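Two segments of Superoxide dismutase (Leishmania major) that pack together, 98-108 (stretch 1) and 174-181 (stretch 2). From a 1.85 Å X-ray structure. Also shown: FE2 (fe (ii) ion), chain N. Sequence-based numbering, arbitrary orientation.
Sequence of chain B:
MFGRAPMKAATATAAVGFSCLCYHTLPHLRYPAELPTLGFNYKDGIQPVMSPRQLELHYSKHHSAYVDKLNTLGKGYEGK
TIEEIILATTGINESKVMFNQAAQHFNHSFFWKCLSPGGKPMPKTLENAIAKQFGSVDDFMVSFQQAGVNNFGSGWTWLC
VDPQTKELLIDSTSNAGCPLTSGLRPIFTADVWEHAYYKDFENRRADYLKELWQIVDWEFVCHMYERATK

Stretch 1 98-108: MFNQAAQHFNH
Stretch 2 (174-181) SNAGCPLT

A helix can hold a loop against its side by using small residues where the backbones come close and long side chains at the flanks, and two segments of Leishmania major superoxide dismutase illustrate the principle. Residues 98-108 lie within a longer α-helix, with phi/psi close to -62/-44° throughout and regular i to i+4 bonds, such as Asn107 N to Ala103 O at 2.7 Å. The second segment opens with a type II' turn from Ser174 to Gly177, closed by Gly177 N to Ser174 O at 2.9 Å. Asn175 (phi 61°, psi -115°) and Ala176 (phi -95°, psi 3°) occupy its corners. Gly177 (phi -53°, psi 144°) and Cys178 (phi -143°, psi 125°) then extend the chain into a 3-10 segment beginning at Pro179, where Thr181 N reaches Cys178 O at 3.1 Å. The register is set by Gln104 and Ala176, whose CA atoms are 5.4 Å apart.

Such proximity suits a small residue, and Ala176, the most heavily covered residue of the contact, points toward the helix. Ala176 CB lies 3.9 Å from Ala103 CB and 4.3 Å from Phe99 CE2, while the CG of Gln104 (chi1 m, chi2 m, chi3 79°) approaches the same CB at 3.8 Å.

The turn's backbone polar groups also need partners. Asn107 (chi1 m, chi2 -21°) donates from ND2 to Ala176 O at 3.2 Å, with an N-H...O angle of 149°, and the same ND2 donates to Gln104 OE1 at 3.2 Å. One amide thus ties the loop carbonyl to a neighbouring helix side chain. On the amide side of Ala176, a water accepts from Ala176 N and donates to Asn100 OD1 (chi1 m, chi2 -23°), both at 2.9 Å, bridging a gap that the asparagine does not span directly.

Aromatic rings complete the apolar packing. Phe106 (chi1 t, chi2 89°) presents one face to Leu180 (chi1 p, chi2 p): Leu180 CD2 sits 3.9 Å from the centroid of the Phe106 ring, 25° off the normal, in a CH-pi contact. Cys178 (chi1 t) approaches the same ring obliquely, its SG 4.6 Å from the centroid. Phe99 (chi1 t, chi2 85°) instead meets Thr181 (chi1 p) at its ring edge, with Phe99 CE1 4.1 Å from Thr181 CG2.

The helix also carries metal chemistry. His108 (chi1 m, chi2 84°) donates from ND1 to Gln104 O at 2.8 Å, while NE2 on the same ring binds the iron at 2.0 Å. A water ligand, 2.3 Å from FE, accepts from Gln104 NE2 at 3.2 Å, linking the loop-packing glutamine to the metal site.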

# COMPACT_ATOMS: atom_id res chain seq x y z
N MET B 98 13.87 -8.90 6.45
CA MET B 98 15.01 -8.58 5.61
C MET B 98 14.66 -8.61 4.12
O MET B 98 15.11 -7.74 3.35
CB MET B 98 16.19 -9.51 5.90
CG MET B 98 17.38 -9.19 5.01
SD MET B 98 18.95 -9.72 5.74
CE MET B 98 18.66 -11.48 6.05
N PHE B 99 13.86 -9.59 3.70
CA PHE B 99 13.45 -9.65 2.29
C PHE B 99 12.83 -8.31 1.87
O PHE B 99 13.21 -7.72 0.86
CB PHE B 99 12.46 -10.80 2.01
CG PHE B 99 11.84 -10.73 0.64
CD1 PHE B 99 12.51 -11.27 -0.46
CD2 PHE B 99 10.63 -10.05 0.43
CE1 PHE B 99 11.96 -11.20 -1.73
CE2 PHE B 99 10.09 -9.95 -0.85
CZ PHE B 99 10.78 -10.52 -1.92
N ASN B 100 11.88 -7.82 2.67
CA ASN B 100 11.17 -6.62 2.35
C ASN B 100 12.10 -5.41 2.22
O ASN B 100 11.93 -4.61 1.30
CB ASN B 100 10.05 -6.33 3.37
CG ASN B 100 8.84 -7.26 3.20
OD1 ASN B 100 8.60 -7.83 2.13
ND2 ASN B 100 8.05 -7.38 4.27
N GLN B 101 13.08 -5.27 3.12
CA GLN B 101 13.96 -4.09 3.04
C GLN B 101 14.90 -4.22 1.83
O GLN B 101 15.15 -3.24 1.13
CB GLN B 101 14.78 -3.91 4.32
CG GLN B 101 13.95 -3.85 5.60
CD GLN B 101 12.97 -2.70 5.63
OE1 GLN B 101 13.35 -1.52 5.55
NE2 GLN B 101 11.71 -3.03 5.71
N ALA B 102 15.42 -5.43 1.60
CA ALA B 102 16.37 -5.67 0.48
C ALA B 102 15.69 -5.48 -0.87
O ALA B 102 16.20 -4.74 -1.76
CB ALA B 102 16.99 -7.06 0.59
N ALA B 103 14.50 -6.08 -1.02
CA ALA B 103 13.72 -5.92 -2.26
C ALA B 103 13.31 -4.46 -2.46
O ALA B 103 13.47 -3.95 -3.55
CB ALA B 103 12.49 -6.83 -2.27
N GLN B 104 12.79 -3.78 -1.42
CA GLN B 104 12.46 -2.35 -1.60
C GLN B 104 13.67 -1.50 -1.95
O GLN B 104 13.56 -0.54 -2.74
CB GLN B 104 11.72 -1.78 -0.37
CG GLN B 104 10.27 -2.26 -0.25
CD GLN B 104 9.37 -1.70 -1.37
OE1 GLN B 104 9.39 -2.20 -2.51
NE2 GLN B 104 8.58 -0.69 -1.05
N HIS B 105 14.84 -1.82 -1.38
CA HIS B 105 16.07 -1.09 -1.74
C HIS B 105 16.37 -1.27 -3.21
O HIS B 105 16.59 -0.30 -3.94
CB HIS B 105 17.26 -1.47 -0.83
CG HIS B 105 18.57 -0.85 -1.24
ND1 HIS B 105 18.67 0.43 -1.70
CD2 HIS B 105 19.88 -1.36 -1.21
CE1 HIS B 105 19.96 0.72 -1.94
NE2 HIS B 105 20.70 -0.38 -1.67
N PHE B 106 16.34 -2.51 -3.65
CA PHE B 106 16.58 -2.81 -5.05
C PHE B 106 15.51 -2.13 -5.92
O PHE B 106 15.85 -1.49 -6.94
CB PHE B 106 16.58 -4.34 -5.29
CG PHE B 106 16.55 -4.70 -6.76
CD1 PHE B 106 17.74 -4.86 -7.47
CD2 PHE B 106 15.34 -4.85 -7.44
CE1 PHE B 106 17.72 -5.15 -8.84
CE2 PHE B 106 15.30 -5.14 -8.80
CZ PHE B 106 16.51 -5.30 -9.51
N ASN B 107 14.24 -2.27 -5.54
CA ASN B 107 13.15 -1.77 -6.39
C ASN B 107 13.28 -0.28 -6.61
O ASN B 107 13.14 0.19 -7.74
CB ASN B 107 11.76 -2.09 -5.81
CG ASN B 107 11.48 -3.57 -5.77
OD1 ASN B 107 12.09 -4.37 -6.51
ND2 ASN B 107 10.54 -3.96 -4.93
N HIS B 108 13.57 0.46 -5.53
CA HIS B 108 13.73 1.93 -5.64
C HIS B 108 14.96 2.31 -6.44
O HIS B 108 14.91 3.24 -7.25
CB HIS B 108 13.75 2.63 -4.26
CG HIS B 108 12.38 2.70 -3.61
ND1 HIS B 108 11.87 1.67 -2.87
CD2 HIS B 108 11.39 3.67 -3.66
CE1 HIS B 108 10.63 1.97 -2.46
NE2 HIS B 108 10.31 3.19 -2.96
N SER B 174 3.00 -7.20 -5.71
CA SER B 174 2.42 -6.58 -4.51
C SER B 174 3.56 -6.22 -3.54
O SER B 174 4.49 -7.03 -3.32
CB SER B 174 1.46 -7.60 -3.85
OG SER B 174 1.05 -7.20 -2.53
N ASN B 175 3.46 -5.05 -2.92
CA ASN B 175 4.36 -4.68 -1.80
C ASN B 175 5.83 -4.65 -2.22
O ASN B 175 6.18 -3.80 -3.03
CB ASN B 175 4.11 -5.55 -0.55
CG ASN B 175 2.73 -5.27 0.06
OD1 ASN B 175 2.09 -4.28 -0.30
ND2 ASN B 175 2.26 -6.15 0.97
N ALA B 176 6.67 -5.54 -1.68
CA ALA B 176 8.09 -5.56 -2.04
C ALA B 176 8.41 -6.55 -3.16
O ALA B 176 9.56 -6.71 -3.53
CB ALA B 176 8.99 -5.83 -0.83
N GLY B 177 7.38 -7.21 -3.69
CA GLY B 177 7.60 -8.22 -4.73
C GLY B 177 8.40 -7.75 -5.91
O GLY B 177 8.26 -6.62 -6.37
N CYS B 178 9.20 -8.67 -6.43
CA CYS B 178 10.21 -8.34 -7.41
C CYS B 178 10.27 -9.50 -8.42
O CYS B 178 10.44 -10.66 -8.00
CB CYS B 178 11.49 -8.28 -6.58
SG CYS B 178 12.93 -7.77 -7.45
N PRO B 179 10.10 -9.24 -9.73
CA PRO B 179 10.02 -10.36 -10.70
C PRO B 179 11.30 -11.20 -10.82
O PRO B 179 11.28 -12.29 -11.36
CB PRO B 179 9.78 -9.65 -12.02
CG PRO B 179 9.18 -8.32 -11.63
CD PRO B 179 9.95 -7.93 -10.40
N LEU B 180 12.41 -10.71 -10.30
CA LEU B 180 13.62 -11.49 -10.43
C LEU B 180 13.56 -12.72 -9.52
O LEU B 180 14.33 -13.65 -9.74
CB LEU B 180 14.85 -10.60 -10.21
CG LEU B 180 14.94 -9.96 -8.83
CD1 LEU B 180 15.56 -11.00 -7.93
CD2 LEU B 180 15.83 -8.72 -8.88
N THR B 181 12.64 -12.76 -8.55
CA THR B 181 12.48 -13.98 -7.73
C THR B 181 11.88 -15.15 -8.53
O THR B 181 11.98 -16.30 -8.11
CB THR B 181 11.67 -13.73 -6.43
OG1 THR B 181 10.35 -13.28 -6.75
CG2 THR B 181 12.38 -12.65 -5.57
FE FE2 N . 8.39 3.83 -3.30
O HOH W 1 6.47 -7.70 0.18
O HOH W 2 7.63 1.74 -2.91